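Local coordinates for NmrA family protein (Shigella flexneri 2a, PDB 3QVO) that is of unknown function but, as a Rossmann-fold member of the NmrA family, probably binds NAD(P), at residues N41-A44 and K50-L53. Sequence-based numbering, arbitrary orientation.
Sequences NQLA and KQTL
The first beta-alpha-beta unit of the Rossmann fold, strand 24-29, helix 34-43 and strand 49-55, closes where Leu43 of the segment 41-44 meets Gln51 of the returning strand. The backbones are well separated here, with CA of Leu43 7.5 Å from CA of Gln51, and the long side chain of Gln51 spans the gap. Glutamine suits this: CG sits between its backbone N and carbonyl carbon (chi1 53°), and from there the chain runs extended toward the helix. Its amide comes to rest against Leu43, whose CB lies 3.5 Å from OE1 and 3.6 Å from NE2 of Gln51. The Leu43 branch CD1 adds a second touch, 3.6 Å from the same OE1. This oxygen lies against the two leucine carbons and is buried with no polar partner in the model.

NE2 is better served. It hydrogen-bonds to the carbonyl O of Ile40, one turn back in the helix, and to OD1 of Asn68, just ahead of strand 69-73, the parallel neighbour of strand 49-55. The amide thus ties the helix to the strand through NE2. Asn68 ND2 in turn donates a hydrogen bond to Leu43 O. Leucine fits its own buried place: with CG anti to the carbonyl carbon and beside the backbone N (chi1 -64°), its side chain meets Gln51 and also touches Ile208 of helix 197-209.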
loop_
_atom_site.group_PDB
_atom_site.type_symbol
_atom_site.label_atom_id
_atom_site.label_comp_id
_atom_site.label_asym_id
_atom_site.label_seq_id
_atom_site.Cartn_x
_atom_site.Cartn_y
_atom_site.Cartn_z
ATOM N N ASN A 41 3.659 -11.033 -6.972
ATOM C CA ASN A 41 3.646 -11.790 -8.208
ATOM C C ASN A 41 4.083 -11.019 -9.446
ATOM O O ASN A 41 4.760 -11.552 -10.332
ATOM C CB ASN A 41 2.225 -12.210 -8.474
ATOM C CG ASN A 41 1.992 -13.675 -8.283
ATOM O OD1 ASN A 41 1.629 -14.107 -7.164
ATOM N ND2 ASN A 41 2.109 -14.463 -9.401
ATOM N N GLN A 42 3.626 -9.788 -9.568
ATOM C CA GLN A 42 4.096 -8.963 -10.656
ATOM C C GLN A 42 5.551 -8.585 -10.463
ATOM O O GLN A 42 6.264 -8.386 -11.441
ATOM C CB GLN A 42 3.294 -7.705 -10.747
ATOM C CG GLN A 42 1.819 -7.962 -10.970
ATOM C CD GLN A 42 1.142 -6.711 -11.443
ATOM O OE1 GLN A 42 1.424 -6.237 -12.573
ATOM N NE2 GLN A 42 0.264 -6.150 -10.607
ATOM N N LEU A 43 6.006 -8.479 -9.216
ATOM C CA LEU A 43 7.407 -8.158 -8.970
ATOM C C LEU A 43 8.343 -9.367 -9.171
ATOM O O LEU A 43 9.560 -9.212 -9.279
ATOM C CB LEU A 43 7.584 -7.518 -7.590
ATOM C CG LEU A 43 6.892 -6.156 -7.403
ATOM C CD1 LEU A 43 7.154 -5.665 -6.040
ATOM C CD2 LEU A 43 7.267 -5.064 -8.465
ATOM N N ALA A 44 7.778 -10.567 -9.256
ATOM C CA ALA A 44 8.582 -11.796 -9.168
ATOM C C ALA A 44 9.513 -12.021 -10.367
ATOM O O ALA A 44 10.528 -12.710 -10.265
ATOM C CB ALA A 44 7.661 -13.004 -9.032
ATOM N N LYS A 50 14.675 -6.171 -5.754
ATOM C CA LYS A 50 14.711 -7.101 -4.647
ATOM C C LYS A 50 13.541 -6.730 -3.745
ATOM O O LYS A 50 13.478 -5.581 -3.272
ATOM C CB LYS A 50 16.003 -6.991 -3.872
ATOM C CG LYS A 50 15.972 -7.800 -2.565
ATOM C CD LYS A 50 17.252 -7.638 -1.700
ATOM C CE LYS A 50 16.953 -7.884 -0.182
ATOM N NZ LYS A 50 18.217 -7.940 0.715
ATOM N N GLN A 51 12.628 -7.672 -3.496
ATOM C CA GLN A 51 11.455 -7.350 -2.657
ATOM C C GLN A 51 11.553 -8.016 -1.299
ATOM O O GLN A 51 11.772 -9.206 -1.200
ATOM C CB GLN A 51 10.127 -7.714 -3.358
ATOM C CG GLN A 51 9.998 -9.135 -3.893
ATOM C CD GLN A 51 8.676 -9.361 -4.608
ATOM O OE1 GLN A 51 7.684 -8.727 -4.271
ATOM N NE2 GLN A 51 8.641 -10.296 -5.559
ATOM N N THR A 52 11.445 -7.221 -0.250
ATOM C CA THR A 52 11.509 -7.724 1.090
ATOM C C THR A 52 10.092 -7.800 1.597
ATOM O O THR A 52 9.379 -6.813 1.579
ATOM C CB THR A 52 12.289 -6.789 1.958
ATOM O OG1 THR A 52 13.613 -6.663 1.441
ATOM C CG2 THR A 52 12.306 -7.274 3.436
ATOM N N LEU A 53 9.687 -8.978 2.048
ATOM C CA LEU A 53 8.293 -9.257 2.372
ATOM C C LEU A 53 8.196 -9.430 3.876
ATOM O O LEU A 53 8.605 -10.451 4.437
ATOM C CB LEU A 53 7.834 -10.505 1.657
ATOM C CG LEU A 53 8.091 -10.548 0.144
ATOM C CD1 LEU A 53 7.533 -11.847 -0.444
ATOM C CD2 LEU A 53 7.541 -9.331 -0.623
#